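Local coordinates for protein-disulfide isomerase (Novosphingobium aromaticivorans, PDB 3GMF), which is thought to act as a disulfide isomerase of the thioredoxin superfamily, probably helping substrate proteins to rearrange their disulfide bonds, at residues A[5-10]-A[154-159]; A[17-22]-A[39-44]; A[68-73]-A[84-89]; A[76-81]-A[128-133]; A[172-177]-A[186-191]. All blocks are in the same frame, centred on the assembly; numbering follows the deposited sequence.

Contacts 1, 2 and 5 reach the same mixed sheet of the thioredoxin fold, at strands 7-10, 17-23 and 171-174. The last two are neighbours, and contacts 2 and 5 have centres about 9 Å apart, joined by a probable hydrogen bond from V20 N to M173 O at 2.9 Å. Contacts 3 and 4 share helix 76-88, with centres about 7 Å apart; their segments alternate along the chain. Contact 1 closes a long loop holding contacts 2, 3 and 4, and contact 5 follows it. Contacts 4 and 5, about 28 Å apart between centres, mark opposite sides of the chain. Such a sheet with a helical insertion is consistent with a DsbA-like oxidoreductase architecture.

Contact 1 (A[5-10]-A[154-159]); sequences DGHHLL and AAETDE
D5 meets E156 through its backbone: the carbonyl O of D5 lies 3.5 Å from CG of E156. This is where the start of edge strand 7-10 of the thioredoxin-fold sheet meets helix 147-164. G6 comes next, its CA 6.5 Å from the CA of E156, the closest pair of CA atoms between the segments. Its phi of 80° suits a residue without a side chain, and a CB there would run into the carboxylate, whose OE1 sits 3.8 Å from O of G6. No hydrogen bond joins these two oxygens; the backbone of G6 is bonded instead to N57 of strand 51-57. H7 then brings its ring alongside, NE2 3.6 Å from CG of E156 and approached obliquely, while ND1 is hydrogen-bonded to E54. Ring and carboxylate planes stand 74° apart. E156 reaches the strand because CG is anti to the backbone N (chi1 178°) and the chain then bends at chi2, which lays its methylene beside the imidazole and turns the carboxylate toward G6. With an alanine here, a gap would probably open beside G6 and the H7 ring would lose the methylene beside it. No hydrogen bond crosses between the segments; even the nearest polar approach of the two side chains, NE2 of H7 to OE2 of E156, is 4.6 Å.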
# COMPACT_ATOMS: atom_id res chain seq x y z
N ASP A 5 10.39 -7.87 -0.54
CA ASP A 5 10.06 -6.52 -0.07
C ASP A 5 8.92 -5.90 -0.88
O ASP A 5 8.84 -6.08 -2.09
CB ASP A 5 11.28 -5.59 -0.11
CG ASP A 5 12.40 -6.08 0.78
OD1 ASP A 5 12.22 -6.12 2.01
OD2 ASP A 5 13.46 -6.43 0.25
N GLY A 6 8.01 -5.23 -0.18
CA GLY A 6 6.80 -4.70 -0.82
C GLY A 6 5.70 -5.73 -1.03
O GLY A 6 4.67 -5.40 -1.62
N HIS A 7 5.93 -6.97 -0.58
CA HIS A 7 4.88 -8.03 -0.57
C HIS A 7 4.58 -8.40 0.86
O HIS A 7 5.51 -8.60 1.66
CB HIS A 7 5.33 -9.33 -1.24
CG HIS A 7 5.73 -9.22 -2.68
ND1 HIS A 7 5.14 -9.98 -3.66
CD2 HIS A 7 6.71 -8.51 -3.30
CE1 HIS A 7 5.72 -9.73 -4.82
NE2 HIS A 7 6.66 -8.83 -4.63
N HIS A 8 3.30 -8.52 1.21
CA HIS A 8 2.92 -8.94 2.57
C HIS A 8 1.74 -9.87 2.53
O HIS A 8 0.75 -9.60 1.85
CB HIS A 8 2.59 -7.73 3.42
CG HIS A 8 3.80 -7.01 3.93
ND1 HIS A 8 4.42 -6.01 3.21
CD2 HIS A 8 4.51 -7.16 5.06
CE1 HIS A 8 5.46 -5.57 3.89
NE2 HIS A 8 5.54 -6.25 5.02
N LEU A 9 1.82 -10.98 3.27
CA LEU A 9 0.77 -11.99 3.18
C LEU A 9 -0.09 -12.04 4.43
O LEU A 9 0.42 -12.15 5.54
CB LEU A 9 1.38 -13.36 2.90
CG LEU A 9 0.41 -14.51 2.57
CD1 LEU A 9 -0.29 -14.32 1.23
CD2 LEU A 9 1.21 -15.80 2.57
N LEU A 10 -1.40 -11.97 4.22
CA LEU A 10 -2.39 -12.12 5.30
C LEU A 10 -3.06 -13.48 5.14
O LEU A 10 -3.60 -13.79 4.08
CB LEU A 10 -3.44 -11.01 5.26
CG LEU A 10 -4.43 -10.96 6.44
CD1 LEU A 10 -3.70 -10.92 7.77
CD2 LEU A 10 -5.40 -9.79 6.33
N ALA A 154 10.81 0.17 -5.45
CA ALA A 154 10.79 0.58 -6.86
C ALA A 154 10.90 -0.63 -7.81
O ALA A 154 10.18 -0.75 -8.80
CB ALA A 154 11.89 1.59 -7.14
N ALA A 155 11.78 -1.57 -7.46
CA ALA A 155 11.99 -2.77 -8.29
C ALA A 155 10.74 -3.66 -8.30
O ALA A 155 10.35 -4.21 -9.34
CB ALA A 155 13.23 -3.55 -7.80
N GLU A 156 10.13 -3.80 -7.13
CA GLU A 156 8.90 -4.58 -6.99
C GLU A 156 7.77 -3.95 -7.85
O GLU A 156 7.00 -4.64 -8.51
CB GLU A 156 8.55 -4.63 -5.49
CG GLU A 156 7.27 -5.34 -5.16
CD GLU A 156 6.14 -4.35 -5.02
OE1 GLU A 156 6.32 -3.31 -4.33
OE2 GLU A 156 5.08 -4.62 -5.61
N THR A 157 7.70 -2.62 -7.82
CA THR A 157 6.72 -1.88 -8.59
C THR A 157 6.98 -2.07 -10.09
O THR A 157 6.05 -2.29 -10.88
CB THR A 157 6.76 -0.37 -8.21
OG1 THR A 157 6.38 -0.25 -6.83
CG2 THR A 157 5.78 0.46 -9.09
N ASP A 158 8.26 -2.00 -10.46
CA ASP A 158 8.64 -2.18 -11.86
C ASP A 158 8.24 -3.59 -12.33
O ASP A 158 7.82 -3.75 -13.49
CB ASP A 158 10.14 -1.97 -12.06
CG ASP A 158 10.56 -0.49 -11.97
OD1 ASP A 158 9.69 0.42 -11.97
OD2 ASP A 158 11.79 -0.27 -11.88
N GLU A 159 8.36 -4.59 -11.45
CA GLU A 159 7.94 -6.00 -11.77
C GLU A 159 6.46 -6.07 -12.11
O GLU A 159 6.06 -6.75 -13.06
CB GLU A 159 8.27 -6.96 -10.61
CG GLU A 159 8.13 -8.48 -10.95
CD GLU A 159 6.74 -9.09 -10.72
OE1 GLU A 159 5.82 -8.41 -10.19
OE2 GLU A 159 6.55 -10.27 -11.08

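Contact 2 (A[17-22]-A[39-44]); sequences LRLVEF and GQLKIG
L41 reaches down from the helix to L19 and E21 on the strand, and these three buried side chains make up the whole touch between 17-22 and 39-44. The close apolar packing is between the leucines: CD2 of L19 is 4.2 Å from CD2 of L41, the two side chains crossing at about a right angle. E21 adds a plain touch, its OE2 3.8 Å from CD1 of L41. These two come from opposite directions, E21 stretched out beyond CG (chi2 -176°), and its carboxylate ends against a methyl and finds no bond there. Strand 17-23, helix 28-46 and strand 51-57 form a beta-alpha-beta unit of the thioredoxin fold, and here the helix packs down on the first strand of that crossover. E21 lies near, without touching, C27 and C30, which look like a thioredoxin-type CxxC at the helix start; a buried acid in this region is familiar from thioredoxin relatives. Backbones stay well apart, with CA of L19 10.0 Å from CA of L41, and W185 and I192 of helix 185-196 also pack on L41. On the solvent side of the helix, by contrast, K42 and I43 are exposed and touch nothing of the strand.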
# COMPACT_ATOMS: atom_id res chain seq x y z
N LEU A 17 -6.98 -20.24 -2.47
CA LEU A 17 -7.25 -18.97 -3.15
C LEU A 17 -6.23 -17.93 -2.69
O LEU A 17 -6.22 -17.52 -1.53
CB LEU A 17 -8.69 -18.47 -2.95
CG LEU A 17 -9.24 -17.41 -3.94
CD1 LEU A 17 -10.73 -17.20 -3.73
CD2 LEU A 17 -8.56 -16.05 -3.85
N ARG A 18 -5.41 -17.48 -3.62
CA ARG A 18 -4.46 -16.42 -3.32
C ARG A 18 -4.88 -15.15 -4.08
O ARG A 18 -4.81 -15.12 -5.31
CB ARG A 18 -3.06 -16.84 -3.74
CG ARG A 18 -1.96 -15.80 -3.53
CD ARG A 18 -1.67 -15.56 -2.06
NE ARG A 18 -1.03 -16.72 -1.42
CZ ARG A 18 0.29 -16.93 -1.35
NH1 ARG A 18 1.14 -16.06 -1.88
NH2 ARG A 18 0.76 -18.01 -0.73
N LEU A 19 -5.31 -14.14 -3.32
CA LEU A 19 -5.70 -12.85 -3.89
C LEU A 19 -4.49 -11.92 -3.76
O LEU A 19 -4.04 -11.63 -2.65
CB LEU A 19 -6.87 -12.24 -3.09
CG LEU A 19 -7.26 -10.81 -3.47
CD1 LEU A 19 -7.74 -10.70 -4.95
CD2 LEU A 19 -8.29 -10.23 -2.50
N VAL A 20 -4.00 -11.43 -4.90
CA VAL A 20 -2.94 -10.42 -4.91
C VAL A 20 -3.57 -9.06 -5.16
O VAL A 20 -4.34 -8.93 -6.11
CB VAL A 20 -1.93 -10.69 -6.01
CG1 VAL A 20 -0.91 -9.55 -6.10
CG2 VAL A 20 -1.21 -12.02 -5.73
N GLU A 21 -3.20 -8.07 -4.36
CA GLU A 21 -3.75 -6.70 -4.47
C GLU A 21 -2.58 -5.78 -4.77
O GLU A 21 -1.60 -5.81 -4.03
CB GLU A 21 -4.36 -6.24 -3.13
CG GLU A 21 -5.47 -7.14 -2.56
CD GLU A 21 -6.10 -6.57 -1.28
OE1 GLU A 21 -5.50 -5.67 -0.66
OE2 GLU A 21 -7.21 -7.01 -0.91
N PHE A 22 -2.65 -5.03 -5.88
CA PHE A 22 -1.65 -4.01 -6.20
C PHE A 22 -2.29 -2.71 -5.79
O PHE A 22 -3.29 -2.29 -6.39
CB PHE A 22 -1.34 -3.98 -7.70
CG PHE A 22 -0.77 -5.27 -8.24
CD1 PHE A 22 0.60 -5.50 -8.22
CD2 PHE A 22 -1.60 -6.24 -8.78
CE1 PHE A 22 1.14 -6.70 -8.74
CE2 PHE A 22 -1.07 -7.42 -9.31
CZ PHE A 22 0.30 -7.65 -9.27
N GLY A 39 -12.93 -5.81 6.13
CA GLY A 39 -13.70 -6.63 7.07
C GLY A 39 -14.19 -7.93 6.45
O GLY A 39 -13.97 -9.02 7.00
N GLN A 40 -14.85 -7.81 5.29
CA GLN A 40 -15.49 -8.94 4.62
C GLN A 40 -14.49 -10.00 4.15
O GLN A 40 -14.77 -11.19 4.22
CB GLN A 40 -16.38 -8.45 3.47
CG GLN A 40 -17.63 -7.70 3.95
CD GLN A 40 -18.64 -7.41 2.84
OE1 GLN A 40 -18.33 -7.49 1.65
NE2 GLN A 40 -19.86 -7.05 3.23
N LEU A 41 -13.33 -9.57 3.68
CA LEU A 41 -12.27 -10.51 3.28
C LEU A 41 -11.71 -11.26 4.48
O LEU A 41 -11.43 -12.46 4.39
CB LEU A 41 -11.14 -9.76 2.55
CG LEU A 41 -11.45 -9.41 1.09
CD1 LEU A 41 -10.49 -8.35 0.55
CD2 LEU A 41 -11.42 -10.68 0.25
N LYS A 42 -11.56 -10.56 5.60
CA LYS A 42 -11.07 -11.17 6.83
C LYS A 42 -12.01 -12.27 7.34
O LYS A 42 -11.59 -13.40 7.51
CB LYS A 42 -10.83 -10.12 7.92
CG LYS A 42 -9.47 -9.42 7.82
CD LYS A 42 -9.29 -8.37 8.92
CE LYS A 42 -8.89 -9.01 10.26
NZ LYS A 42 -7.52 -9.60 10.22
N ILE A 43 -13.28 -11.93 7.56
CA ILE A 43 -14.23 -12.89 8.16
C ILE A 43 -14.71 -13.96 7.17
O ILE A 43 -14.92 -15.11 7.55
CB ILE A 43 -15.41 -12.18 8.88
CG1 ILE A 43 -16.17 -11.24 7.94
CG2 ILE A 43 -14.91 -11.44 10.13
CD1 ILE A 43 -17.44 -10.62 8.54
N GLY A 44 -14.84 -13.58 5.89
CA GLY A 44 -15.34 -14.48 4.86
C GLY A 44 -14.33 -15.47 4.32
O GLY A 44 -14.69 -16.58 3.90

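Contact 3 (A[68-73]-A[84-89]); sequences ALITNC and TAFMRS
F86 pushes its ring from helix 76-88 against I70 and T71 of helix 62-73. Its CB points at the other helix and, with chi1 at -83°, hands the ring on toward it. Along one side of the ring, CD2 comes 3.6 Å from CG2 of T71, and the next carbon, CE2, is 3.9 Å from the same methyl. At the tip, CZ lies 4.1 Å from CD1 of I70, whose side chain crosses that of F86 at about a right angle. On its other side CE1 approaches CE2 of F129 at 3.6 Å, and W93 meets the F86 ring edge-to-face. T71 can offer a methyl because OG1 sits between the backbone N and the carbonyl carbon (chi1 68°), turned from the ring to a hydrogen bond with the hydroxyl of Y25. Toward the end of each segment a polar side chain closes back on the backbone. ND2 of N72, also bonded to OD1 of N57, reaches O of A68 at 2.8 Å, from the face opposite to that used by N of N72; in the conformer modelled here, OG of S89 reaches O of A85 at 2.7 Å. C73, in segment 68-73, is disulfide-bonded to C143. A helical insertion between strand 51-57 and helix 147-164, packed inside by contacts such as this, is consistent with the DsbA-like variant of the thioredoxin fold.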
# COMPACT_ATOMS: atom_id res chain seq x y z
N ALA A 68 5.12 4.12 1.98
CA ALA A 68 5.55 2.73 1.84
C ALA A 68 6.87 2.45 2.57
O ALA A 68 7.06 1.35 3.09
CB ALA A 68 5.64 2.32 0.36
N LEU A 69 7.75 3.44 2.66
CA LEU A 69 8.95 3.25 3.49
C LEU A 69 8.55 3.01 4.94
O LEU A 69 9.07 2.08 5.56
CB LEU A 69 9.92 4.42 3.38
CG LEU A 69 10.65 4.48 2.03
CD1 LEU A 69 11.17 5.92 1.82
CD2 LEU A 69 11.75 3.39 1.91
N ILE A 70 7.59 3.78 5.43
CA ILE A 70 7.13 3.66 6.82
C ILE A 70 6.50 2.29 7.06
O ILE A 70 6.95 1.55 7.94
CB ILE A 70 6.16 4.79 7.22
CG1 ILE A 70 6.80 6.18 7.00
CG2 ILE A 70 5.71 4.64 8.68
CD1 ILE A 70 5.81 7.35 7.11
N THR A 71 5.50 1.93 6.25
CA THR A 71 4.80 0.64 6.46
C THR A 71 5.72 -0.59 6.27
O THR A 71 5.53 -1.62 6.94
CB THR A 71 3.51 0.52 5.60
OG1 THR A 71 3.88 0.43 4.21
CG2 THR A 71 2.60 1.74 5.80
N ASN A 72 6.74 -0.46 5.42
CA ASN A 72 7.68 -1.56 5.21
C ASN A 72 8.85 -1.64 6.19
O ASN A 72 9.60 -2.62 6.15
CB ASN A 72 8.19 -1.60 3.76
CG ASN A 72 7.13 -2.09 2.79
OD1 ASN A 72 7.10 -3.27 2.44
ND2 ASN A 72 6.25 -1.18 2.35
N CYS A 73 8.95 -0.66 7.08
CA CYS A 73 10.10 -0.64 8.03
C CYS A 73 9.70 -1.27 9.34
O CYS A 73 10.57 -1.63 10.08
CB CYS A 73 10.70 0.77 8.24
SG CYS A 73 9.83 1.92 9.36
N THR A 84 -3.41 -0.58 6.86
CA THR A 84 -4.85 -0.31 6.93
C THR A 84 -5.13 1.10 7.45
O THR A 84 -6.01 1.79 6.92
CB THR A 84 -5.61 -1.41 7.76
OG1 THR A 84 -5.62 -2.63 7.00
CG2 THR A 84 -7.05 -1.00 8.04
N ALA A 85 -4.35 1.53 8.46
CA ALA A 85 -4.49 2.87 9.04
C ALA A 85 -4.23 3.99 8.01
O ALA A 85 -5.06 4.89 7.86
CB ALA A 85 -3.57 3.05 10.25
N PHE A 86 -3.12 3.90 7.28
CA PHE A 86 -2.87 4.85 6.19
C PHE A 86 -3.96 4.87 5.14
O PHE A 86 -4.34 5.94 4.65
CB PHE A 86 -1.52 4.61 5.52
CG PHE A 86 -0.36 5.24 6.23
CD1 PHE A 86 -0.13 6.62 6.16
CD2 PHE A 86 0.53 4.44 6.97
CE1 PHE A 86 0.97 7.19 6.80
CE2 PHE A 86 1.62 4.99 7.62
CZ PHE A 86 1.84 6.38 7.55
N MET A 87 -4.48 3.68 4.79
CA MET A 87 -5.53 3.59 3.79
C MET A 87 -6.86 4.12 4.32
O MET A 87 -7.51 4.93 3.65
CB MET A 87 -5.71 2.16 3.27
CG MET A 87 -4.63 1.71 2.31
SD MET A 87 -4.45 2.71 0.78
CE MET A 87 -3.38 1.57 -0.08
N ARG A 88 -7.28 3.64 5.50
CA ARG A 88 -8.53 4.10 6.10
C ARG A 88 -8.54 5.58 6.43
O ARG A 88 -9.57 6.25 6.26
CB ARG A 88 -8.89 3.28 7.35
CG ARG A 88 -9.38 1.89 7.02
CD ARG A 88 -9.95 1.21 8.27
NE ARG A 88 -10.77 0.06 7.93
CZ ARG A 88 -12.09 0.11 7.77
NH1 ARG A 88 -12.77 -0.98 7.46
NH2 ARG A 88 -12.74 1.26 7.92
N SER A 89 -7.41 6.11 6.87
CA SER A 89 -7.35 7.52 7.28
C SER A 89 -6.78 8.43 6.20
O SER A 89 -6.35 9.55 6.49
CB SER A 89 -6.56 7.68 8.58
OG SER A 89 -5.17 7.52 8.36

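Contact 4 (A[76-81]-A[128-133]); sequences PSRFFT and DFMAAR
R133, close to helix 126-131, has its phi at -125° and presents its carbonyl O to R78 of helix 76-88. NH2 of R78 is 3.6 Å from that oxygen, too far and too obliquely placed to count as a hydrogen bond, and 3.7 Å from CB of R133. CE of M130 stands 4.4 Å from the same NH2. The R78 chain gets there by swinging CG away from its own N (chi1 167°) and bending at chi2. It is one of two modelled conformers, so this reach is only one of its states. Its NH1 makes a weak bond to OG1 of T81, whose own proton goes back to O of R78 at 2.9 Å; T81 is also modelled in two conformers, and both bonds belong to one state. R133 is tied the other way, into its own segment: NH1 is hydrogen-bonded to O of F129 at 3.1 Å, the oxygen in the guanidinium plane. That same NH1 lies 3.3 Å above the centre of the F129 ring, so the group is held flat over the aromatic. The two guanidinium planes are nearly coplanar, 4° apart, with R78 NH2 5.4 Å from R133 NE. No hydrogen bond or salt bridge crosses, and the two like charges probably repel only weakly; each is steadied on its own side, R78 weakly by T81 and R133 by F129, so the contact is probably adaptable.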
# COMPACT_ATOMS: atom_id res chain seq x y z
N PRO A 76 6.70 -7.47 10.28
CA PRO A 76 5.55 -8.07 9.59
C PRO A 76 4.23 -8.07 10.38
O PRO A 76 3.18 -7.76 9.82
CB PRO A 76 6.01 -9.50 9.32
CG PRO A 76 7.49 -9.38 9.17
CD PRO A 76 7.93 -8.24 10.05
N SER A 77 4.31 -8.37 11.68
CA SER A 77 3.12 -8.43 12.54
C SER A 77 2.48 -7.06 12.86
O SER A 77 1.45 -7.00 13.54
CB SER A 77 3.47 -9.16 13.84
OG SER A 77 4.55 -8.53 14.49
N ARG A 78 3.11 -5.98 12.37
CA ARG A 78 2.59 -4.63 12.52
C ARG A 78 2.19 -4.04 11.15
O ARG A 78 1.38 -3.11 11.09
CB ARG A 78 3.59 -3.74 13.27
CG ARG A 78 3.33 -2.23 13.21
CD ARG A 78 3.27 -1.57 14.59
NE ARG A 78 2.99 -0.13 14.50
CZ ARG A 78 1.79 0.41 14.28
NH1 ARG A 78 0.72 -0.36 14.11
NH2 ARG A 78 1.66 1.73 14.22
N PHE A 79 2.75 -4.60 10.07
CA PHE A 79 2.44 -4.09 8.70
C PHE A 79 0.97 -3.84 8.48
O PHE A 79 0.59 -2.74 8.06
CB PHE A 79 2.92 -5.03 7.57
CG PHE A 79 2.48 -4.57 6.19
CD1 PHE A 79 3.16 -3.55 5.53
CD2 PHE A 79 1.35 -5.14 5.57
CE1 PHE A 79 2.75 -3.10 4.27
CE2 PHE A 79 0.93 -4.70 4.30
CZ PHE A 79 1.63 -3.68 3.66
N PHE A 80 0.15 -4.87 8.70
CA PHE A 80 -1.24 -4.81 8.27
C PHE A 80 -2.06 -3.77 9.01
O PHE A 80 -2.89 -3.11 8.38
CB PHE A 80 -1.90 -6.20 8.27
CG PHE A 80 -1.61 -6.98 7.03
CD1 PHE A 80 -2.35 -6.77 5.87
CD2 PHE A 80 -0.57 -7.91 6.99
CE1 PHE A 80 -2.08 -7.47 4.71
CE2 PHE A 80 -0.28 -8.62 5.81
CZ PHE A 80 -1.04 -8.40 4.68
N THR A 81 -1.81 -3.59 10.31
CA THR A 81 -2.49 -2.54 11.06
C THR A 81 -2.10 -1.15 10.55
O THR A 81 -2.95 -0.29 10.38
CB THR A 81 -2.26 -2.62 12.59
OG1 THR A 81 -0.90 -2.98 12.88
CG2 THR A 81 -3.19 -3.65 13.20
N ASP A 128 4.11 13.68 13.19
CA ASP A 128 2.96 13.70 14.11
C ASP A 128 2.04 12.47 13.96
O ASP A 128 1.64 11.88 14.96
CB ASP A 128 2.14 14.99 13.95
CG ASP A 128 2.85 16.22 14.53
OD1 ASP A 128 3.95 16.09 15.10
OD2 ASP A 128 2.30 17.34 14.39
N PHE A 129 1.73 12.09 12.71
CA PHE A 129 0.93 10.90 12.43
C PHE A 129 1.52 9.64 13.07
O PHE A 129 0.81 8.83 13.68
CB PHE A 129 0.79 10.71 10.89
CG PHE A 129 -0.22 9.66 10.49
CD1 PHE A 129 -1.56 10.00 10.29
CD2 PHE A 129 0.17 8.34 10.28
CE1 PHE A 129 -2.49 9.04 9.92
CE2 PHE A 129 -0.76 7.38 9.91
CZ PHE A 129 -2.09 7.72 9.72
N MET A 130 2.83 9.46 12.94
CA MET A 130 3.50 8.26 13.45
C MET A 130 3.83 8.31 14.94
O MET A 130 3.92 7.27 15.60
CB MET A 130 4.71 7.92 12.59
CG MET A 130 4.32 7.41 11.20
SD MET A 130 3.17 6.01 11.19
CE MET A 130 4.10 4.78 12.09
N ALA A 131 4.01 9.52 15.46
CA ALA A 131 4.21 9.74 16.91
C ALA A 131 2.96 9.33 17.67
O ALA A 131 3.05 8.73 18.74
CB ALA A 131 4.54 11.19 17.19
N ALA A 132 1.80 9.64 17.09
CA ALA A 132 0.51 9.22 17.65
C ALA A 132 0.30 7.70 17.59
O ALA A 132 -0.69 7.19 18.12
CB ALA A 132 -0.63 9.97 16.95
N ARG A 133 1.23 7.00 16.95
CA ARG A 133 1.19 5.54 16.82
C ARG A 133 2.48 4.88 17.33
O ARG A 133 2.82 3.76 16.93
CB ARG A 133 0.93 5.15 15.36
CG ARG A 133 -0.49 5.41 14.94
CD ARG A 133 -0.67 5.40 13.43
NE ARG A 133 -2.09 5.52 13.11
CZ ARG A 133 -2.74 6.68 13.01
NH1 ARG A 133 -2.11 7.84 13.20
NH2 ARG A 133 -4.04 6.67 12.73

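Contact 5 (A[172-177]-A[186-191]); sequences FMIDGI and ASLRPQ
F172 and L188 form an apolar strand-to-helix contact at the C-terminal end of the thioredoxin fold, where helix 185-196 packs on strand 171-174 just after the hairpin with strand 177-178. The strand and helix segments run almost parallel, 5° apart, with their axes 10.8 Å from each other. At the centre is a CH-pi contact: CD2 of L188 sits 3.9 Å from the centroid of the F172 ring, 9° off its normal, squarely over one face. A chi1 of -180° stretches L188 out from its helix, carrying one methyl over the ring and the other, CD1, to 4.1 Å from CB of F172. The F172 side chain touches E21 of the neighbouring strand 17-23, and its ring sits under helix 185-196 and also reaches F33 of helix 28-46. Cut back to an alanine here, the strand would probably offer the L188 methyl no aromatic face, and a gap would be likely between strand and helix. Two residues on, past M173, which points to the other side of the sheet, I174 extends the patch more loosely: its CD1 is 4.5 Å from CD1 of L188 and 4.4 Å from CB of Q191. The strand then turns at a type I' beta turn from I174 to I177, where D175 makes a salt bridge with R195 of the same helix. The amide of Q191 is used by its own helix and a loop: NE2 bonds to T182 and, almost straight, to O of S187 at 2.9 Å.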
# COMPACT_ATOMS: atom_id res chain seq x y z
N PHE A 172 -5.97 -6.38 -9.23
CA PHE A 172 -6.01 -7.65 -8.52
C PHE A 172 -5.63 -8.80 -9.43
O PHE A 172 -5.90 -8.77 -10.61
CB PHE A 172 -7.44 -7.89 -7.98
CG PHE A 172 -7.94 -6.76 -7.14
CD1 PHE A 172 -7.47 -6.60 -5.83
CD2 PHE A 172 -8.85 -5.84 -7.66
CE1 PHE A 172 -7.90 -5.53 -5.07
CE2 PHE A 172 -9.32 -4.76 -6.87
CZ PHE A 172 -8.85 -4.63 -5.59
N MET A 173 -4.99 -9.82 -8.84
CA MET A 173 -4.87 -11.12 -9.50
C MET A 173 -5.43 -12.23 -8.62
O MET A 173 -5.31 -12.18 -7.39
CB MET A 173 -3.43 -11.52 -9.92
CG MET A 173 -2.36 -10.46 -10.15
SD MET A 173 -0.87 -11.32 -10.83
CE MET A 173 -1.40 -11.58 -12.50
N ILE A 174 -6.06 -13.22 -9.25
CA ILE A 174 -6.46 -14.42 -8.50
C ILE A 174 -5.79 -15.60 -9.17
O ILE A 174 -5.87 -15.77 -10.40
CB ILE A 174 -7.99 -14.62 -8.40
CG1 ILE A 174 -8.65 -13.49 -7.61
CG2 ILE A 174 -8.30 -15.94 -7.71
CD1 ILE A 174 -10.16 -13.57 -7.57
N ASP A 175 -5.05 -16.37 -8.37
CA ASP A 175 -4.35 -17.56 -8.83
C ASP A 175 -3.59 -17.30 -10.14
O ASP A 175 -3.71 -18.05 -11.10
CB ASP A 175 -5.33 -18.75 -8.93
CG ASP A 175 -6.11 -19.01 -7.62
OD1 ASP A 175 -5.62 -18.62 -6.52
OD2 ASP A 175 -7.20 -19.62 -7.68
N GLY A 176 -2.85 -16.18 -10.18
CA GLY A 176 -2.02 -15.81 -11.34
C GLY A 176 -2.65 -15.08 -12.52
O GLY A 176 -1.95 -14.71 -13.46
N ILE A 177 -3.97 -14.88 -12.49
CA ILE A 177 -4.67 -14.19 -13.58
C ILE A 177 -4.98 -12.76 -13.14
O ILE A 177 -5.64 -12.56 -12.12
CB ILE A 177 -5.98 -14.94 -14.01
CG1 ILE A 177 -5.64 -16.25 -14.74
CG2 ILE A 177 -6.90 -14.05 -14.86
CD1 ILE A 177 -4.80 -16.10 -16.02
N ALA A 186 -16.88 -3.92 -5.46
CA ALA A 186 -18.12 -4.34 -6.12
C ALA A 186 -17.85 -5.27 -7.29
O ALA A 186 -18.59 -6.25 -7.48
CB ALA A 186 -18.89 -3.11 -6.58
N SER A 187 -16.79 -4.99 -8.05
CA SER A 187 -16.35 -5.88 -9.13
C SER A 187 -15.52 -7.10 -8.66
O SER A 187 -15.55 -8.18 -9.28
CB SER A 187 -15.61 -5.09 -10.22
OG SER A 187 -14.48 -4.42 -9.71
N LEU A 188 -14.75 -6.92 -7.60
CA LEU A 188 -13.93 -7.99 -7.09
C LEU A 188 -14.71 -9.10 -6.38
O LEU A 188 -14.49 -10.28 -6.64
CB LEU A 188 -12.85 -7.43 -6.16
CG LEU A 188 -11.91 -8.50 -5.57
CD1 LEU A 188 -11.09 -9.27 -6.64
CD2 LEU A 188 -11.00 -7.85 -4.54
N ARG A 189 -15.60 -8.70 -5.46
CA ARG A 189 -16.26 -9.67 -4.58
C ARG A 189 -16.95 -10.86 -5.30
O ARG A 189 -16.73 -12.00 -4.88
CB ARG A 189 -17.22 -8.98 -3.60
CG ARG A 189 -17.94 -9.95 -2.67
CD ARG A 189 -18.77 -9.23 -1.65
NE ARG A 189 -20.01 -8.74 -2.22
CZ ARG A 189 -20.99 -8.19 -1.50
NH1 ARG A 189 -20.86 -8.07 -0.18
NH2 ARG A 189 -22.09 -7.77 -2.10
N PRO A 190 -17.71 -10.61 -6.39
CA PRO A 190 -18.33 -11.78 -7.05
C PRO A 190 -17.31 -12.78 -7.60
O PRO A 190 -17.56 -13.98 -7.62
CB PRO A 190 -19.17 -11.17 -8.18
CG PRO A 190 -19.38 -9.72 -7.77
CD PRO A 190 -18.10 -9.36 -7.08
N GLN A 191 -16.15 -12.28 -8.05
CA GLN A 191 -15.09 -13.16 -8.52
C GLN A 191 -14.45 -13.97 -7.41
O GLN A 191 -14.11 -15.15 -7.61
CB GLN A 191 -14.05 -12.38 -9.33
CG GLN A 191 -14.73 -11.61 -10.46
CD GLN A 191 -13.76 -10.85 -11.33
OE1 GLN A 191 -13.05 -11.42 -12.15
NE2 GLN A 191 -13.76 -9.52 -11.16